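Local coordinates for pectate lyase 47 (Bacillus sp. TS-47, PDB 1VBL), which cleaves pectate as a thermostable, secreted, calcium-binding lyase of polysaccharide lyase family 1, probably by beta-elimination, at residues F33-R38 against I61-T66; G65-N70 against A143-G148; N133-G138 against N157-N162. All coordinates share one frame; numbering follows the deposited sequence.

Contact 1: F33-R38 against I61-T66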
ATOM      1  N   PHE A  33      -0.917  -3.762  25.204  1.00 20.71           N
ATOM      2  CA  PHE A  33      -2.214  -3.112  25.312  1.00 19.94           C
ATOM      3  C   PHE A  33      -3.311  -3.707  24.444  1.00 19.83           C
ATOM      4  O   PHE A  33      -3.054  -4.432  23.483  1.00 17.04           O
ATOM      5  CB  PHE A  33      -2.095  -1.625  24.950  1.00 20.48           C
ATOM      6  CG  PHE A  33      -0.903  -0.935  25.553  1.00 22.83           C
ATOM      7  CD1 PHE A  33       0.368  -1.113  25.014  1.00 23.03           C
ATOM      8  CD2 PHE A  33      -1.051  -0.102  26.655  1.00 24.73           C
ATOM      9  CE1 PHE A  33       1.475  -0.468  25.565  1.00 23.68           C
ATOM     10  CE2 PHE A  33       0.049   0.548  27.216  1.00 25.06           C
ATOM     11  CZ  PHE A  33       1.315   0.364  26.669  1.00 25.21           C
ATOM     12  N   VAL A  34      -4.543  -3.381  24.811  1.00 18.49           N
ATOM     13  CA  VAL A  34      -5.720  -3.786  24.060  1.00 20.29           C
ATOM     14  C   VAL A  34      -6.429  -2.457  23.828  1.00 20.09           C
ATOM     15  O   VAL A  34      -6.796  -1.770  24.786  1.00 18.12           O
ATOM     16  CB  VAL A  34      -6.634  -4.724  24.868  1.00 22.53           C
ATOM     17  CG1 VAL A  34      -7.873  -5.055  24.051  1.00 24.62           C
ATOM     18  CG2 VAL A  34      -5.884  -6.003  25.225  1.00 25.32           C
ATOM     19  N   VAL A  35      -6.602  -2.080  22.565  1.00 17.79           N
ATOM     20  CA  VAL A  35      -7.244  -0.810  22.249  1.00 18.34           C
ATOM     21  C   VAL A  35      -8.524  -0.985  21.447  1.00 18.43           C
ATOM     22  O   VAL A  35      -8.638  -1.901  20.630  1.00 17.15           O
ATOM     23  CB  VAL A  35      -6.274   0.122  21.485  1.00 18.07           C
ATOM     24  CG1 VAL A  35      -5.046   0.392  22.343  1.00 17.85           C
ATOM     25  CG2 VAL A  35      -5.862  -0.511  20.158  1.00 17.99           C
ATOM     26  N   THR A  36      -9.482  -0.092  21.685  1.00 17.55           N
ATOM     27  CA  THR A  36     -10.774  -0.155  21.012  1.00 17.67           C
ATOM     28  C   THR A  36     -11.187   1.140  20.302  1.00 17.07           C
ATOM     29  O   THR A  36     -12.252   1.197  19.687  1.00 16.43           O
ATOM     30  CB  THR A  36     -11.884  -0.536  22.016  1.00 19.89           C
ATOM     31  OG1 THR A  36     -12.000   0.489  23.009  1.00 19.52           O
ATOM     32  CG2 THR A  36     -11.546  -1.851  22.707  1.00 19.48           C
ATOM     33  N   ASN A  37     -10.356   2.175  20.390  1.00 17.43           N
ATOM     34  CA  ASN A  37     -10.658   3.442  19.731  1.00 17.79           C
ATOM     35  C   ASN A  37      -9.396   4.262  19.487  1.00 16.16           C
ATOM     36  O   ASN A  37      -8.321   3.914  19.965  1.00 16.75           O
ATOM     37  CB  ASN A  37     -11.670   4.257  20.551  1.00 18.98           C
ATOM     38  CG  ASN A  37     -11.157   4.611  21.931  1.00 21.10           C
ATOM     39  OD1 ASN A  37     -10.086   5.195  22.076  1.00 21.10           O
ATOM     40  ND2 ASN A  37     -11.931   4.265  22.957  1.00 22.41           N
ATOM     41  N   ARG A  38      -9.539   5.355  18.745  1.00 15.97           N
ATOM     42  CA  ARG A  38      -8.412   6.214  18.407  1.00 16.88           C
ATOM     43  C   ARG A  38      -7.584   6.670  19.599  1.00 17.90           C
ATOM     44  O   ARG A  38      -6.358   6.565  19.588  1.00 17.44           O
ATOM     45  CB  ARG A  38      -8.895   7.443  17.630  1.00 15.87           C
ATOM     46  CG  ARG A  38      -7.764   8.376  17.212  1.00 16.11           C
ATOM     47  CD  ARG A  38      -8.257   9.519  16.339  1.00 18.51           C
ATOM     48  NE  ARG A  38      -7.171  10.438  16.014  1.00 19.84           N
ATOM     49  CZ  ARG A  38      -6.562  11.221  16.899  1.00 21.17           C
ATOM     50  NH1 ARG A  38      -6.936  11.206  18.174  1.00 20.68           N
ATOM     51  NH2 ARG A  38      -5.570  12.011  16.514  1.00 22.45           N
ATOM     52  N   ILE A  61       0.408  -3.985  20.702  1.00 17.18           N
ATOM     53  CA  ILE A  61      -0.891  -3.345  20.717  1.00 17.05           C
ATOM     54  C   ILE A  61      -1.919  -4.178  19.968  1.00 16.89           C
ATOM     55  O   ILE A  61      -1.831  -4.345  18.752  1.00 15.24           O
ATOM     56  CB  ILE A  61      -0.800  -1.944  20.089  1.00 17.63           C
ATOM     57  CG1 ILE A  61       0.211  -1.103  20.877  1.00 18.48           C
ATOM     58  CG2 ILE A  61      -2.173  -1.290  20.074  1.00 18.70           C
ATOM     59  CD1 ILE A  61       0.465   0.270  20.308  1.00 21.28           C
ATOM     60  N   TYR A  62      -2.888  -4.704  20.711  1.00 15.41           N
ATOM     61  CA  TYR A  62      -3.949  -5.519  20.138  1.00 16.64           C
ATOM     62  C   TYR A  62      -5.139  -4.645  19.792  1.00 17.28           C
ATOM     63  O   TYR A  62      -5.656  -3.922  20.644  1.00 17.81           O
ATOM     64  CB  TYR A  62      -4.383  -6.604  21.126  1.00 16.15           C
ATOM     65  CG  TYR A  62      -3.360  -7.701  21.304  1.00 18.06           C
ATOM     66  CD1 TYR A  62      -3.098  -8.604  20.274  1.00 18.25           C
ATOM     67  CD2 TYR A  62      -2.651  -7.834  22.497  1.00 16.87           C
ATOM     68  CE1 TYR A  62      -2.155  -9.616  20.426  1.00 19.45           C
ATOM     69  CE2 TYR A  62      -1.703  -8.844  22.660  1.00 19.38           C
ATOM     70  CZ  TYR A  62      -1.461  -9.731  21.622  1.00 20.47           C
ATOM     71  OH  TYR A  62      -0.528 -10.732  21.776  1.00 22.21           O
ATOM     72  N   VAL A  63      -5.563  -4.713  18.536  1.00 15.74           N
ATOM     73  CA  VAL A  63      -6.700  -3.939  18.067  1.00 16.79           C
ATOM     74  C   VAL A  63      -7.959  -4.792  18.148  1.00 16.58           C
ATOM     75  O   VAL A  63      -8.083  -5.802  17.449  1.00 14.62           O
ATOM     76  CB  VAL A  63      -6.500  -3.483  16.604  1.00 16.79           C
ATOM     77  CG1 VAL A  63      -7.738  -2.744  16.111  1.00 15.73           C
ATOM     78  CG2 VAL A  63      -5.273  -2.587  16.505  1.00 17.61           C
ATOM     79  N   LYS A  64      -8.889  -4.393  19.012  1.00 17.06           N
ATOM     80  CA  LYS A  64     -10.134  -5.137  19.157  1.00 19.34           C
ATOM     81  C   LYS A  64     -11.312  -4.372  18.577  1.00 18.61           C
ATOM     82  O   LYS A  64     -11.567  -3.230  18.955  1.00 17.83           O
ATOM     83  CB  LYS A  64     -10.417  -5.452  20.629  1.00 21.89           C
ATOM     84  CG  LYS A  64     -11.683  -6.281  20.813  1.00 26.42           C
ATOM     85  CD  LYS A  64     -11.943  -6.630  22.263  1.00 32.14           C
ATOM     86  CE  LYS A  64     -13.202  -7.481  22.400  1.00 34.39           C
ATOM     87  NZ  LYS A  64     -13.474  -7.867  23.815  1.00 38.56           N
ATOM     88  N   GLY A  65     -12.028  -5.009  17.656  1.00 19.72           N
ATOM     89  CA  GLY A  65     -13.178  -4.372  17.047  1.00 17.92           C
ATOM     90  C   GLY A  65     -12.790  -3.380  15.970  1.00 18.64           C
ATOM     91  O   GLY A  65     -11.691  -3.444  15.429  1.00 18.32           O
ATOM     92  N   THR A  66     -13.695  -2.457  15.663  1.00 17.21           N
ATOM     93  CA  THR A  66     -13.448  -1.452  14.641  1.00 17.44           C
ATOM     94  C   THR A  66     -12.968  -0.143  15.255  1.00 18.32           C
ATOM     95  O   THR A  66     -13.595   0.393  16.174  1.00 17.95           O
ATOM     96  CB  THR A  66     -14.726  -1.174  13.822  1.00 17.94           C
ATOM     97  OG1 THR A  66     -15.113  -2.365  13.130  1.00 19.95           O
ATOM     98  CG2 THR A  66     -14.489  -0.063  12.809  1.00 18.58           C
TER
HETATM   99  O   HOH W   1     -13.904  -1.286  19.003  1.00 33.84           O

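Contact 2: G65-N70 against A143-G148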
ATOM      1  N   GLY A  65     -12.028  -5.009  17.656  1.00 19.72           N
ATOM      2  CA  GLY A  65     -13.178  -4.372  17.047  1.00 17.92           C
ATOM      3  C   GLY A  65     -12.790  -3.380  15.970  1.00 18.64           C
ATOM      4  O   GLY A  65     -11.691  -3.444  15.429  1.00 18.32           O
ATOM      5  N   THR A  66     -13.695  -2.457  15.663  1.00 17.21           N
ATOM      6  CA  THR A  66     -13.448  -1.452  14.641  1.00 17.44           C
ATOM      7  C   THR A  66     -12.968  -0.143  15.255  1.00 18.32           C
ATOM      8  O   THR A  66     -13.595   0.393  16.174  1.00 17.95           O
ATOM      9  CB  THR A  66     -14.726  -1.174  13.822  1.00 17.94           C
ATOM     10  OG1 THR A  66     -15.113  -2.365  13.130  1.00 19.95           O
ATOM     11  CG2 THR A  66     -14.489  -0.063  12.809  1.00 18.58           C
ATOM     12  N   ILE A  67     -11.842   0.354  14.758  1.00 16.29           N
ATOM     13  CA  ILE A  67     -11.298   1.615  15.230  1.00 16.51           C
ATOM     14  C   ILE A  67     -11.351   2.620  14.094  1.00 16.39           C
ATOM     15  O   ILE A  67     -10.637   2.492  13.096  1.00 15.88           O
ATOM     16  CB  ILE A  67      -9.834   1.486  15.720  1.00 17.07           C
ATOM     17  CG1 ILE A  67      -9.786   0.691  17.028  1.00 16.75           C
ATOM     18  CG2 ILE A  67      -9.234   2.873  15.939  1.00 17.28           C
ATOM     19  CD1 ILE A  67      -8.398   0.592  17.642  1.00 19.16           C
ATOM     20  N   ASP A  68     -12.223   3.611  14.251  1.00 15.27           N
ATOM     21  CA  ASP A  68     -12.391   4.676  13.271  1.00 16.13           C
ATOM     22  C   ASP A  68     -11.450   5.794  13.711  1.00 16.16           C
ATOM     23  O   ASP A  68     -11.568   6.309  14.823  1.00 14.93           O
ATOM     24  CB  ASP A  68     -13.842   5.167  13.291  1.00 16.53           C
ATOM     25  CG  ASP A  68     -14.144   6.185  12.205  1.00 20.64           C
ATOM     26  OD1 ASP A  68     -13.208   6.643  11.510  1.00 18.88           O
ATOM     27  OD2 ASP A  68     -15.336   6.531  12.050  1.00 19.53           O
ATOM     28  N   LEU A  69     -10.513   6.163  12.842  1.00 15.87           N
ATOM     29  CA  LEU A  69      -9.545   7.208  13.154  1.00 15.80           C
ATOM     30  C   LEU A  69     -10.061   8.600  12.826  1.00 15.40           C
ATOM     31  O   LEU A  69      -9.449   9.601  13.196  1.00 15.99           O
ATOM     32  CB  LEU A  69      -8.241   6.945  12.397  1.00 14.13           C
ATOM     33  CG  LEU A  69      -7.561   5.634  12.795  1.00 15.35           C
ATOM     34  CD1 LEU A  69      -6.341   5.376  11.915  1.00 14.94           C
ATOM     35  CD2 LEU A  69      -7.170   5.708  14.265  1.00 15.67           C
ATOM     36  N   ASN A  70     -11.190   8.655  12.129  1.00 16.69           N
ATOM     37  CA  ASN A  70     -11.803   9.920  11.740  1.00 18.41           C
ATOM     38  C   ASN A  70     -12.783  10.351  12.839  1.00 19.37           C
ATOM     39  O   ASN A  70     -13.978  10.516  12.588  1.00 20.99           O
ATOM     40  CB  ASN A  70     -12.551   9.725  10.419  1.00 22.12           C
ATOM     41  CG  ASN A  70     -12.735  11.012   9.647  1.00 23.42           C
ATOM     42  OD1 ASN A  70     -13.729  11.181   8.940  1.00 26.47           O
ATOM     43  ND2 ASN A  70     -11.770  11.919   9.758  1.00 19.57           N
ATOM     44  N   ALA A 143     -10.972  -7.372  13.543  1.00 16.16           N
ATOM     45  CA  ALA A 143     -10.176  -6.204  13.895  1.00 14.83           C
ATOM     46  C   ALA A 143     -10.188  -5.323  12.650  1.00 15.23           C
ATOM     47  O   ALA A 143      -9.884  -5.794  11.551  1.00 13.83           O
ATOM     48  CB  ALA A 143      -8.749  -6.614  14.238  1.00 15.81           C
ATOM     49  N   LYS A 144     -10.542  -4.053  12.815  1.00 14.56           N
ATOM     50  CA  LYS A 144     -10.611  -3.145  11.677  1.00 14.81           C
ATOM     51  C   LYS A 144     -10.116  -1.738  11.981  1.00 14.91           C
ATOM     52  O   LYS A 144     -10.273  -1.232  13.094  1.00 15.23           O
ATOM     53  CB  LYS A 144     -12.053  -3.043  11.166  1.00 16.57           C
ATOM     54  CG  LYS A 144     -12.697  -4.360  10.773  1.00 18.00           C
ATOM     55  CD  LYS A 144     -14.128  -4.143  10.293  1.00 21.09           C
ATOM     56  CE  LYS A 144     -14.795  -5.458   9.917  1.00 22.86           C
ATOM     57  NZ  LYS A 144     -16.205  -5.249   9.481  1.00 25.59           N
ATOM     58  N   ILE A 145      -9.515  -1.119  10.973  1.00 15.18           N
ATOM     59  CA  ILE A 145      -9.020   0.249  11.065  1.00 14.97           C
ATOM     60  C   ILE A 145      -9.663   0.974   9.884  1.00 13.93           C
ATOM     61  O   ILE A 145      -9.599   0.497   8.752  1.00 12.83           O
ATOM     62  CB  ILE A 145      -7.479   0.323  10.915  1.00 16.63           C
ATOM     63  CG1 ILE A 145      -6.795  -0.143  12.206  1.00 16.75           C
ATOM     64  CG2 ILE A 145      -7.052   1.751  10.574  1.00 16.64           C
ATOM     65  CD1 ILE A 145      -6.939   0.815  13.367  1.00 20.20           C
ATOM     66  N   LYS A 146     -10.306   2.105  10.146  1.00 13.18           N
ATOM     67  CA  LYS A 146     -10.944   2.863   9.074  1.00 13.74           C
ATOM     68  C   LYS A 146     -10.730   4.360   9.261  1.00 13.77           C
ATOM     69  O   LYS A 146     -10.402   4.812  10.355  1.00 14.21           O
ATOM     70  CB  LYS A 146     -12.452   2.587   9.038  1.00 17.04           C
ATOM     71  CG  LYS A 146     -12.832   1.114   9.002  1.00 22.91           C
ATOM     72  CD  LYS A 146     -14.335   0.910   8.798  1.00 26.53           C
ATOM     73  CE  LYS A 146     -15.172   1.590   9.872  1.00 28.59           C
ATOM     74  NZ  LYS A 146     -15.199   3.075   9.747  1.00 33.46           N
ATOM     75  N   GLY A 147     -10.918   5.115   8.184  1.00 14.69           N
ATOM     76  CA  GLY A 147     -10.785   6.562   8.246  1.00 15.25           C
ATOM     77  C   GLY A 147      -9.399   7.134   8.454  1.00 15.62           C
ATOM     78  O   GLY A 147      -9.239   8.352   8.524  1.00 16.15           O
ATOM     79  N   GLY A 148      -8.396   6.269   8.554  1.00 13.90           N
ATOM     80  CA  GLY A 148      -7.039   6.738   8.753  1.00 12.46           C
ATOM     81  C   GLY A 148      -6.040   5.671   8.359  1.00 12.71           C
ATOM     82  O   GLY A 148      -6.404   4.678   7.736  1.00 12.85           O
TER

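Contact 3: N133-G138 against N157-N162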
ATOM      1  N   ASN A 133      10.113  -0.912  17.265  1.00 14.59           N
ATOM      2  CA  ASN A 133       9.841  -2.061  18.127  1.00 14.99           C
ATOM      3  C   ASN A 133       8.375  -2.125  18.532  1.00 16.08           C
ATOM      4  O   ASN A 133       8.038  -2.211  19.719  1.00 16.18           O
ATOM      5  CB  ASN A 133      10.730  -1.992  19.369  1.00 15.24           C
ATOM      6  CG  ASN A 133      12.175  -1.733  19.019  1.00 17.28           C
ATOM      7  OD1 ASN A 133      12.749  -2.419  18.172  1.00 16.35           O
ATOM      8  ND2 ASN A 133      12.776  -0.739  19.664  1.00 18.24           N
ATOM      9  N   THR A 134       7.504  -2.101  17.533  1.00 14.34           N
ATOM     10  CA  THR A 134       6.078  -2.136  17.781  1.00 14.58           C
ATOM     11  C   THR A 134       5.399  -3.247  16.996  1.00 14.72           C
ATOM     12  O   THR A 134       5.748  -3.514  15.846  1.00 14.08           O
ATOM     13  CB  THR A 134       5.410  -0.799  17.371  1.00 15.95           C
ATOM     14  OG1 THR A 134       6.087   0.295  18.004  1.00 15.38           O
ATOM     15  CG2 THR A 134       3.937  -0.788  17.781  1.00 14.76           C
ATOM     16  N   SER A 135       4.443  -3.903  17.638  1.00 14.19           N
ATOM     17  CA  SER A 135       3.655  -4.938  16.990  1.00 15.23           C
ATOM     18  C   SER A 135       2.206  -4.513  17.177  1.00 14.40           C
ATOM     19  O   SER A 135       1.736  -4.378  18.305  1.00 15.58           O
ATOM     20  CB  SER A 135       3.872  -6.315  17.637  1.00 16.53           C
ATOM     21  OG  SER A 135       5.111  -6.889  17.248  1.00 15.87           O
ATOM     22  N   ILE A 136       1.516  -4.259  16.071  1.00 13.04           N
ATOM     23  CA  ILE A 136       0.109  -3.887  16.120  1.00 12.91           C
ATOM     24  C   ILE A 136      -0.589  -5.100  15.529  1.00 13.50           C
ATOM     25  O   ILE A 136      -0.427  -5.415  14.343  1.00 12.00           O
ATOM     26  CB  ILE A 136      -0.178  -2.618  15.289  1.00 13.55           C
ATOM     27  CG1 ILE A 136       0.674  -1.460  15.823  1.00 13.65           C
ATOM     28  CG2 ILE A 136      -1.660  -2.263  15.375  1.00 13.48           C
ATOM     29  CD1 ILE A 136       0.466  -0.134  15.110  1.00 16.92           C
ATOM     30  N   ILE A 137      -1.350  -5.784  16.377  1.00 13.19           N
ATOM     31  CA  ILE A 137      -2.025  -7.020  16.002  1.00 14.03           C
ATOM     32  C   ILE A 137      -3.528  -6.995  16.224  1.00 14.39           C
ATOM     33  O   ILE A 137      -3.995  -6.696  17.322  1.00 15.15           O
ATOM     34  CB  ILE A 137      -1.454  -8.199  16.829  1.00 15.08           C
ATOM     35  CG1 ILE A 137       0.075  -8.222  16.729  1.00 16.66           C
ATOM     36  CG2 ILE A 137      -2.072  -9.508  16.372  1.00 15.18           C
ATOM     37  CD1 ILE A 137       0.618  -8.370  15.327  1.00 18.28           C
ATOM     38  N   GLY A 138      -4.282  -7.334  15.183  1.00 13.89           N
ATOM     39  CA  GLY A 138      -5.725  -7.353  15.303  1.00 12.74           C
ATOM     40  C   GLY A 138      -6.200  -8.569  16.078  1.00 14.62           C
ATOM     41  O   GLY A 138      -5.592  -9.643  16.011  1.00 13.30           O
ATOM     42  N   ASN A 157      11.893  -1.995  12.901  1.00 14.82           N
ATOM     43  CA  ASN A 157      11.331  -3.146  13.588  1.00 13.64           C
ATOM     44  C   ASN A 157       9.866  -3.005  13.980  1.00 13.67           C
ATOM     45  O   ASN A 157       9.534  -2.819  15.156  1.00 13.05           O
ATOM     46  CB  ASN A 157      12.191  -3.431  14.823  1.00 13.56           C
ATOM     47  CG  ASN A 157      11.953  -4.798  15.384  1.00 14.24           C
ATOM     48  OD1 ASN A 157      11.713  -5.744  14.637  1.00 14.81           O
ATOM     49  ND2 ASN A 157      12.039  -4.923  16.704  1.00 15.23           N
ATOM     50  N   VAL A 158       8.991  -3.127  12.989  1.00 13.47           N
ATOM     51  CA  VAL A 158       7.558  -2.990  13.204  1.00 12.70           C
ATOM     52  C   VAL A 158       6.790  -4.126  12.538  1.00 12.77           C
ATOM     53  O   VAL A 158       7.079  -4.505  11.404  1.00 12.71           O
ATOM     54  CB  VAL A 158       7.049  -1.642  12.642  1.00 14.18           C
ATOM     55  CG1 VAL A 158       5.537  -1.530  12.810  1.00 11.80           C
ATOM     56  CG2 VAL A 158       7.751  -0.496  13.352  1.00 15.11           C
ATOM     57  N   ILE A 159       5.814  -4.662  13.260  1.00 11.63           N
ATOM     58  CA  ILE A 159       4.986  -5.751  12.760  1.00 11.68           C
ATOM     59  C   ILE A 159       3.510  -5.346  12.795  1.00 11.73           C
ATOM     60  O   ILE A 159       3.012  -4.893  13.821  1.00 12.11           O
ATOM     61  CB  ILE A 159       5.147  -7.022  13.625  1.00 11.96           C
ATOM     62  CG1 ILE A 159       6.575  -7.560  13.527  1.00 11.73           C
ATOM     63  CG2 ILE A 159       4.148  -8.083  13.178  1.00 10.30           C
ATOM     64  CD1 ILE A 159       6.806  -8.839  14.336  1.00 11.36           C
ATOM     65  N   ILE A 160       2.819  -5.511  11.671  1.00 12.65           N
ATOM     66  CA  ILE A 160       1.395  -5.189  11.590  1.00 12.09           C
ATOM     67  C   ILE A 160       0.694  -6.423  11.034  1.00 11.74           C
ATOM     68  O   ILE A 160       0.988  -6.857   9.918  1.00 11.16           O
ATOM     69  CB  ILE A 160       1.125  -4.013  10.633  1.00 13.19           C
ATOM     70  CG1 ILE A 160       2.010  -2.817  11.000  1.00 16.09           C
ATOM     71  CG2 ILE A 160      -0.363  -3.643  10.685  1.00 11.23           C
ATOM     72  CD1 ILE A 160       1.772  -2.262  12.384  1.00 20.14           C
ATOM     73  N   ARG A 161      -0.233  -6.990  11.801  1.00 10.96           N
ATOM     74  CA  ARG A 161      -0.917  -8.196  11.349  1.00 10.75           C
ATOM     75  C   ARG A 161      -2.375  -8.316  11.772  1.00 11.44           C
ATOM     76  O   ARG A 161      -2.815  -7.708  12.750  1.00 11.32           O
ATOM     77  CB  ARG A 161      -0.197  -9.444  11.875  1.00 10.69           C
ATOM     78  CG  ARG A 161       1.304  -9.504  11.628  1.00 11.40           C
ATOM     79  CD  ARG A 161       1.898 -10.748  12.282  1.00 12.53           C
ATOM     80  NE  ARG A 161       1.573 -11.978  11.559  1.00 13.64           N
ATOM     81  CZ  ARG A 161       1.764 -13.204  12.043  1.00 16.11           C
ATOM     82  NH1 ARG A 161       2.269 -13.371  13.261  1.00 13.99           N
ATOM     83  NH2 ARG A 161       1.478 -14.267  11.299  1.00 12.26           N
ATOM     84  N   ASN A 162      -3.103  -9.128  11.014  1.00 12.74           N
ATOM     85  CA  ASN A 162      -4.499  -9.458  11.274  1.00 11.31           C
ATOM     86  C   ASN A 162      -5.505  -8.318  11.373  1.00 12.43           C
ATOM     87  O   ASN A 162      -6.440  -8.378  12.174  1.00 11.44           O
ATOM     88  CB  ASN A 162      -4.561 -10.313  12.539  1.00 14.13           C
ATOM     89  CG  ASN A 162      -5.799 -11.181  12.593  1.00 13.01           C
ATOM     90  OD1 ASN A 162      -6.203 -11.761  11.586  1.00 14.51           O
ATOM     91  ND2 ASN A 162      -6.398 -11.286  13.769  1.00 14.03           N
TER

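Contact 1: F33-R38 against I61-T66
Tyr62 O takes a hydrogen bond and a weaker CA-H...O contact from the facing strand. The hydrogen bond, from Val35 N to Tyr62 O, is nearly straight at 2.8 Å. Val34 CA approaches Tyr62 O at 3.4 Å, and the methyl Val35 CG2 packs close by. Two more backbone bonds, Tyr62 N to Phe33 O and Lys64 N to Val35 O, complete a parallel pairing of three bridges. Phe33, Val35, Ile61 and Val63 share one side of it. With Val35 CG1 anti to the carbonyl carbon (chi1 -60°), CG2 falls between the backbone N and the carbonyl carbon and touches Ile61 CG2 at 3.8 Å. Phe33 CD1 packs more loosely on Ile61 CG1, at 4.1 Å. Helix 38-44 covers this apolar side, with Ala44 against Phe33, Val35 and Ile61. Val34 and Tyr62 point to the other side, where Tyr62 OH bonds Gly4 N and Glu2 OE2. Beyond the strands the backbones part, and a water lies 3.1 Å from Thr36 O and 3.0 Å from Lys64 O. Asn37 N-caps the helix through OD1 to Glu40 N. This strand-helix-strand start is consistent with the helix-capped N-terminal end of the parallel beta-helix of pectate lyases.

Contact 2: G65-N70 against A143-G148
Strands 66-68 and 144-146 are neighbouring parallel strands in successive coils of the beta-helix, with Thr66 beside Lys144, Ile67 beside Ile145 and Asp68 beside Lys146. Four backbone hydrogen bonds join them, from Lys144 N to Gly65 O at one end to Leu69 N to Lys146 O at the other. The last is 2.8 Å long and almost straight. Ile67 and Ile145 lie side by side and point the same way, into the interior of the coil. A bend in the Ile145 side chain (chi2 -71°) brings CD1 to 3.8 Å from Ile67 CB. Leu69 CD1 lies over Gly148 CA at 3.5 Å, where a beta carbon would clash. Leu41 of helix 38-44 also touches Leu69. On the opposite face the Lys146 chain folds at its last two torsions. Its CE presses on Thr66 CG2 at 3.4 Å, tighter than usual carbon packing, and its NZ stays 4.2 Å from Asp68 OD2, beyond a salt bridge. Asp68 OD1 closes an Asx turn with Asn70 N at 2.9 Å. An alanine in place of Asp68 would probably leave Asn70 N without its side-chain acceptor and remove one opposite charge near the Lys146 ammonium. Gly147 has a positive phi, and a side chain there would run into Asp68 OD1. One oxygen of the Asp68 carboxylate thus takes a backbone N-H from above its plane, and for OD2 a longer-range attraction to Lys146 is likely.

Contact 3: N133-G138 against N157-N162
The amide side chains of Asn133 and Asn157 cross at about a right angle, their planes 69° apart. Asn157 ND2 donates to a lone pair of Asn133 OD1 at 3.0 Å, and the bond lies in the planes of both groups. Asn133 ND2 bonds Ser56 O, and Asn157 OD1 takes Thr22 N and Gly23 N. At the far end Asn162 ND2 donates a hydrogen bond to Gly138 O at 2.9 Å and also bonds Gly140 O, while OD1 takes Gly413 N. Gly138 O lies in the Asn162 amide plane, but the donor stands 66° out of the carbonyl plane. CG anti to the backbone N (chi1 -156°) carries the amide toward the Gly138 carbonyl. A beta carbon on Gly138 would collide with Asn162 O. Asn162 occupies the short turn before strand 164-166 with a left-handed backbone, consistent with the place where pectate lyases carry their asparagine ladder. Between these ends strands 134-138 and 157-161 run parallel, hydrogen-bonded through their backbones, one coil of the beta-helix on the next. On the inner side Ile136 and Ile160 lie alongside, with Ile160 CD1 3.5 Å from Ile136 CB. On the other side Ile137 CD1 lies against Arg161 CB at 3.7 Å. The guanidinium leads away from strand 134-138 to salt bridges with Asp203 and Glu6, while Ser135 OG rests 3.6 Å from Ile159 CB and bonds Gly24 N.

How the contacts relate
Strand 59-63 joins contacts 1 and 3, whose centres are about 12 Å apart. It pairs with strand 32-35 and, on its other edge, with strand 134-138, through probable hydrogen bonds from Ile61 N to Ser135 O and from Val63 N to Ile137 O, both 2.8 Å. Contacts 1 and 2, about 9 Å apart between centres, share Gly65 and Thr66. Strands 134-138 and 144-146 follow each other in the chain, consistent with contacts 2 and 3 lying on adjacent walls of the beta-helix. Ala143 CB touches Gly138 CA at 3.3 Å. Contact 2 leads toward the metal: the side-chain position of Gly148 is about 12 Å from the calcium ion bound by Asp190, Asp229 and Asp233.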